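Local coordinates for 70 kDa protein (Xanthomonas sp., PDB 4B2N) that is a c-type dihaem rubber oxygenase that cleaves latex rubber processively and carries two covalently attached haem c groups, at residues P110-W124 and L220-T232. Sequence-based numbering, arbitrary orientation.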
loop_
_atom_site.group_PDB
_atom_site.type_symbol
_atom_site.label_atom_id
_atom_site.label_comp_id
_atom_site.label_asym_id
_atom_site.label_seq_id
_atom_site.Cartn_x
_atom_site.Cartn_y
_atom_site.Cartn_z
ATOM N N PRO A 110 2.309 15.330 11.130
ATOM C CA PRO A 110 3.454 15.305 12.051
ATOM C C PRO A 110 3.079 14.661 13.373
ATOM O O PRO A 110 1.951 14.866 13.856
ATOM C CB PRO A 110 3.728 16.789 12.298
ATOM C CG PRO A 110 3.391 17.442 10.987
ATOM C CD PRO A 110 2.160 16.660 10.499
ATOM N N MET A 111 4.027 13.979 14.013
ATOM C CA MET A 111 3.726 13.262 15.263
ATOM C C MET A 111 4.441 13.830 16.468
ATOM O O MET A 111 3.941 13.690 17.560
ATOM C CB MET A 111 3.988 11.758 15.166
ATOM C CG MET A 111 3.185 11.135 14.071
ATOM S SD MET A 111 3.589 9.386 13.754
ATOM C CE MET A 111 5.366 9.454 13.831
ATOM N N ALA A 112 5.638 14.394 16.279
ATOM C CA ALA A 112 6.525 14.777 17.408
ATOM C C ALA A 112 7.369 15.984 17.040
ATOM O O ALA A 112 7.714 16.196 15.862
ATOM C CB ALA A 112 7.407 13.576 17.754
ATOM N N LEU A 113 7.742 16.792 18.024
ATOM C CA LEU A 113 8.759 17.795 17.853
ATOM C C LEU A 113 10.068 17.093 17.551
ATOM O O LEU A 113 10.336 15.947 18.025
ATOM C CB LEU A 113 8.932 18.582 19.190
ATOM C CG LEU A 113 7.658 19.266 19.679
ATOM C CD1 LEU A 113 7.931 19.643 21.144
ATOM C CD2 LEU A 113 7.336 20.539 18.904
ATOM N N ALA A 114 10.895 17.750 16.755
ATOM C CA ALA A 114 12.216 17.183 16.544
ATOM C C ALA A 114 12.985 16.849 17.866
ATOM O O ALA A 114 13.615 15.762 18.001
ATOM C CB ALA A 114 12.991 18.099 15.631
ATOM N N THR A 115 12.876 17.710 18.866
ATOM C CA THR A 115 13.561 17.394 20.140
ATOM C C THR A 115 12.971 16.196 20.867
ATOM O O THR A 115 13.707 15.376 21.486
ATOM C CB THR A 115 13.667 18.648 21.050
ATOM O OG1 THR A 115 14.649 19.496 20.438
ATOM C CG2 THR A 115 14.149 18.281 22.486
ATOM N N SER A 116 11.669 16.003 20.739
ATOM C CA SER A 116 11.081 14.837 21.312
ATOM C C SER A 116 11.568 13.560 20.623
ATOM O O SER A 116 11.773 12.515 21.301
ATOM C CB SER A 116 9.577 14.869 21.124
ATOM O OG SER A 116 8.969 15.913 21.884
ATOM N N TYR A 117 11.694 13.624 19.292
ATOM C CA TYR A 117 12.226 12.500 18.570
ATOM C C TYR A 117 13.702 12.229 18.976
ATOM O O TYR A 117 14.082 11.111 19.249
ATOM C CB TYR A 117 12.127 12.678 17.027
ATOM C CG TYR A 117 12.994 11.680 16.341
ATOM C CD1 TYR A 117 12.507 10.386 16.045
ATOM C CD2 TYR A 117 14.298 11.983 15.990
ATOM C CE1 TYR A 117 13.318 9.443 15.448
ATOM C CE2 TYR A 117 15.129 11.058 15.369
ATOM C CZ TYR A 117 14.600 9.779 15.090
ATOM O OH TYR A 117 15.343 8.848 14.465
ATOM N N HIS A 118 14.469 13.281 19.120
ATOM C CA HIS A 118 15.842 13.190 19.543
ATOM C C HIS A 118 15.975 12.451 20.857
ATOM O O HIS A 118 17.015 11.788 21.090
ATOM C CB HIS A 118 16.420 14.595 19.689
ATOM C CG HIS A 118 17.918 14.633 19.737
ATOM N ND1 HIS A 118 18.708 14.103 18.742
ATOM C CD2 HIS A 118 18.774 15.121 20.717
ATOM C CE1 HIS A 118 20.007 14.295 19.061
ATOM N NE2 HIS A 118 20.049 14.936 20.266
ATOM N N PHE A 119 14.962 12.585 21.714
ATOM C CA PHE A 119 14.980 11.964 23.078
ATOM C C PHE A 119 14.068 10.753 23.179
ATOM O O PHE A 119 13.757 10.303 24.264
ATOM C CB PHE A 119 14.714 13.019 24.206
ATOM C CG PHE A 119 15.901 13.933 24.427
ATOM C CD1 PHE A 119 16.970 13.543 25.246
ATOM C CD2 PHE A 119 16.015 15.149 23.778
ATOM C CE1 PHE A 119 18.098 14.371 25.438
ATOM C CE2 PHE A 119 17.135 15.992 23.965
ATOM C CZ PHE A 119 18.190 15.609 24.795
ATOM N N ILE A 120 13.543 10.256 22.048
ATOM C CA ILE A 120 12.527 9.203 22.143
ATOM C C ILE A 120 13.066 7.919 22.786
ATOM O O ILE A 120 12.290 7.084 23.127
ATOM C CB ILE A 120 11.961 8.816 20.718
ATOM C CG1 ILE A 120 10.559 8.172 20.819
ATOM C CG2 ILE A 120 12.994 8.034 19.904
ATOM C CD1 ILE A 120 9.809 8.437 19.534
ATOM N N PHE A 121 14.364 7.701 22.889
ATOM C CA PHE A 121 14.863 6.548 23.702
ATOM C C PHE A 121 14.247 6.623 25.124
ATOM O O PHE A 121 14.145 5.600 25.791
ATOM C CB PHE A 121 16.415 6.521 23.811
ATOM C CG PHE A 121 17.015 7.781 24.331
ATOM C CD1 PHE A 121 17.195 7.961 25.714
ATOM C CD2 PHE A 121 17.413 8.806 23.431
ATOM C CE1 PHE A 121 17.752 9.131 26.170
ATOM C CE2 PHE A 121 17.947 9.992 23.894
ATOM C CZ PHE A 121 18.095 10.176 25.260
ATOM N N LEU A 122 13.918 7.837 25.627
ATOM C CA LEU A 122 13.270 7.924 26.964
ATOM C C LEU A 122 12.023 7.089 26.973
ATOM O O LEU A 122 11.782 6.357 27.940
ATOM C CB LEU A 122 12.925 9.352 27.399
ATOM C CG LEU A 122 14.152 10.214 27.639
ATOM C CD1 LEU A 122 13.713 11.666 27.850
ATOM C CD2 LEU A 122 14.991 9.657 28.819
ATOM N N GLN A 123 11.226 7.167 25.890
ATOM C CA GLN A 123 9.992 6.410 25.772
ATOM C C GLN A 123 10.230 4.922 25.595
ATOM O O GLN A 123 9.329 4.093 25.772
ATOM C CB GLN A 123 9.121 6.942 24.578
ATOM C CG GLN A 123 8.339 8.218 24.991
ATOM C CD GLN A 123 9.246 9.388 25.298
ATOM O OE1 GLN A 123 10.230 9.695 24.556
ATOM N NE2 GLN A 123 8.967 10.044 26.438
ATOM N N TRP A 124 11.435 4.551 25.192
ATOM C CA TRP A 124 11.745 3.095 25.119
ATOM C C TRP A 124 12.148 2.591 26.497
ATOM O O TRP A 124 12.380 1.406 26.662
ATOM C CB TRP A 124 12.971 2.868 24.270
ATOM C CG TRP A 124 12.937 3.416 22.867
ATOM C CD1 TRP A 124 11.830 3.847 22.141
ATOM C CD2 TRP A 124 14.074 3.622 22.005
ATOM N NE1 TRP A 124 12.185 4.311 20.930
ATOM C CE2 TRP A 124 13.536 4.177 20.757
ATOM C CE3 TRP A 124 15.437 3.399 22.122
ATOM C CZ2 TRP A 124 14.351 4.492 19.670
ATOM C CZ3 TRP A 124 16.267 3.775 21.042
ATOM C CH2 TRP A 124 15.731 4.262 19.827
ATOM N N LEU A 220 3.660 0.795 17.039
ATOM C CA LEU A 220 4.657 1.056 18.066
ATOM C C LEU A 220 5.179 2.483 17.892
ATOM O O LEU A 220 5.411 3.212 18.864
ATOM C CB LEU A 220 5.765 0.032 17.932
ATOM C CG LEU A 220 6.866 0.099 18.967
ATOM C CD1 LEU A 220 6.318 0.017 20.396
ATOM C CD2 LEU A 220 7.845 -1.090 18.742
ATOM N N LEU A 221 5.307 2.926 16.637
ATOM C CA LEU A 221 5.758 4.343 16.443
ATOM C C LEU A 221 4.735 5.311 17.001
ATOM O O LEU A 221 5.083 6.271 17.712
ATOM C CB LEU A 221 5.894 4.563 14.944
ATOM C CG LEU A 221 6.331 5.938 14.455
ATOM C CD1 LEU A 221 7.768 6.170 14.834
ATOM C CD2 LEU A 221 6.085 5.974 12.926
ATOM N N ALA A 222 3.460 5.054 16.695
ATOM C CA ALA A 222 2.330 5.897 17.164
ATOM C C ALA A 222 2.298 5.905 18.707
ATOM O O ALA A 222 2.221 6.971 19.359
ATOM C CB ALA A 222 0.968 5.358 16.584
ATOM N N SER A 223 2.435 4.709 19.292
ATOM C CA SER A 223 2.420 4.586 20.762
ATOM C C SER A 223 3.553 5.363 21.402
ATOM O O SER A 223 3.303 6.218 22.334
ATOM C CB SER A 223 2.502 3.103 21.147
ATOM O OG SER A 223 2.486 3.028 22.544
ATOM N N ASP A 224 4.781 5.142 20.916
ATOM C CA ASP A 224 5.912 5.916 21.437
ATOM C C ASP A 224 5.673 7.411 21.273
ATOM O O ASP A 224 5.898 8.196 22.213
ATOM C CB ASP A 224 7.271 5.540 20.828
ATOM C CG ASP A 224 7.707 4.111 21.183
ATOM O OD1 ASP A 224 7.121 3.459 22.089
ATOM O OD2 ASP A 224 8.681 3.664 20.559
ATOM N N MET A 225 5.308 7.822 20.060
ATOM C CA MET A 225 5.236 9.270 19.752
ATOM C C MET A 225 4.177 9.960 20.616
ATOM O O MET A 225 4.345 11.144 21.040
ATOM C CB MET A 225 4.874 9.434 18.260
ATOM C CG MET A 225 5.956 8.969 17.329
ATOM S SD MET A 225 7.279 10.112 17.459
ATOM C CE MET A 225 7.905 10.007 15.790
ATOM N N PHE A 226 3.135 9.200 20.900
ATOM C CA PHE A 226 1.978 9.698 21.641
ATOM C C PHE A 226 2.446 10.143 23.029
ATOM O O PHE A 226 1.863 11.073 23.584
ATOM C CB PHE A 226 0.805 8.672 21.750
ATOM C CG PHE A 226 -0.293 9.148 22.712
ATOM C CD1 PHE A 226 -1.099 10.219 22.359
ATOM C CD2 PHE A 226 -0.465 8.576 23.978
ATOM C CE1 PHE A 226 -2.071 10.700 23.240
ATOM C CE2 PHE A 226 -1.417 9.076 24.867
ATOM C CZ PHE A 226 -2.220 10.120 24.496
ATOM N N ARG A 227 3.498 9.501 23.565
ATOM C CA ARG A 227 3.963 9.803 24.932
ATOM C C ARG A 227 4.999 10.905 24.956
ATOM O O ARG A 227 5.545 11.204 25.992
ATOM C CB ARG A 227 4.539 8.561 25.622
ATOM C CG ARG A 227 3.519 7.422 25.750
ATOM C CD ARG A 227 3.983 6.351 26.739
ATOM N NE ARG A 227 5.171 5.640 26.313
ATOM C CZ ARG A 227 5.208 4.730 25.324
ATOM N NH1 ARG A 227 4.125 4.393 24.598
ATOM N NH2 ARG A 227 6.353 4.144 25.045
ATOM N N THR A 228 5.325 11.486 23.796
ATOM C CA THR A 228 6.173 12.643 23.782
ATOM C C THR A 228 5.403 13.971 23.967
ATOM O O THR A 228 4.166 13.986 23.906
ATOM C CB THR A 228 7.009 12.698 22.461
ATOM O OG1 THR A 228 6.156 13.043 21.354
ATOM C CG2 THR A 228 7.822 11.376 22.244
ATOM N N THR A 229 6.124 15.085 24.150
ATOM C CA THR A 229 5.459 16.408 24.296
ATOM C C THR A 229 4.496 16.729 23.158
ATOM O O THR A 229 4.897 16.724 21.981
ATOM C CB THR A 229 6.482 17.545 24.479
ATOM O OG1 THR A 229 7.210 17.228 25.646
ATOM C CG2 THR A 229 5.819 18.927 24.687
ATOM N N PRO A 230 3.219 17.005 23.489
ATOM C CA PRO A 230 2.278 17.206 22.356
ATOM C C PRO A 230 2.777 18.356 21.435
ATOM O O PRO A 230 3.332 19.352 21.919
ATOM C CB PRO A 230 0.956 17.547 23.045
ATOM C CG PRO A 230 1.088 16.901 24.425
ATOM C CD PRO A 230 2.547 16.962 24.802
ATOM N N ILE A 231 2.596 18.215 20.119
ATOM C CA ILE A 231 2.972 19.269 19.200
ATOM C C ILE A 231 1.985 20.407 19.513
ATOM O O ILE A 231 2.365 21.595 19.568
ATOM C CB ILE A 231 2.819 18.838 17.730
ATOM C CG1 ILE A 231 3.864 17.816 17.384
ATOM C CG2 ILE A 231 2.977 20.017 16.774
ATOM C CD1 ILE A 231 3.523 17.197 16.055
ATOM N N THR A 232 0.721 20.045 19.746
ATOM C CA THR A 232 -0.249 21.069 20.159
ATOM C C THR A 232 -0.741 20.716 21.574
ATOM O O THR A 232 -1.267 19.613 21.807
ATOM C CB THR A 232 -1.359 21.245 19.109
ATOM O OG1 THR A 232 -2.272 20.134 19.186
ATOM C CG2 THR A 232 -0.714 21.277 17.707
HETATM O O HOH W 1 2.551 15.685 19.269
HETATM O O HOH W 2 6.562 15.603 20.455
HETATM O O HOH W 3 8.861 14.275 24.856
#
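Trp124 turns its ring edge to Asp224: OD2 lies near the ring plane, 3.5 Å from CD1, with ring and carboxylate planes 48° apart. Ile120 O and Phe121 CA lie over one ring face, both offset toward the rim. Tyr141 OH is hydrogen-bonded to both Trp124 NE1 and Asp224 OD2, and Arg140 forms a salt bridge with OD2. At the Arg227 guanidinium edge, in its plane, lie Gln123 O, accepting from NH2 (3.1 Å), and Ser223 OG, weakly bonded to NH1. NH2 also forms a salt bridge with Asp224 OD1, met from above the carboxylate plane.

Met225, bent at chi2 (-70°) and chi3, puts SD 3.5 Å from Ala112 CB and 3.7 Å from Ile120 CD1. Its chain crosses that of Met111 at about a right angle, the two CE methyls unusually close at 3.3 Å. Thr228 CB packs on Ser116 CB. Water 2 joins Leu113 N, Ser116 OG, Thr228 OG1 and Thr229 O. Ile231 CD1 lies against the Met111-Ala112 peptide.

The contact joins helix 218-226 and the following loop to edge strand 112-113, helix 114-118 and the chain up to Trp124. Met111 and Ala112 pair with Ile187 as a classic beta bulge in a three-stranded antiparallel sheet.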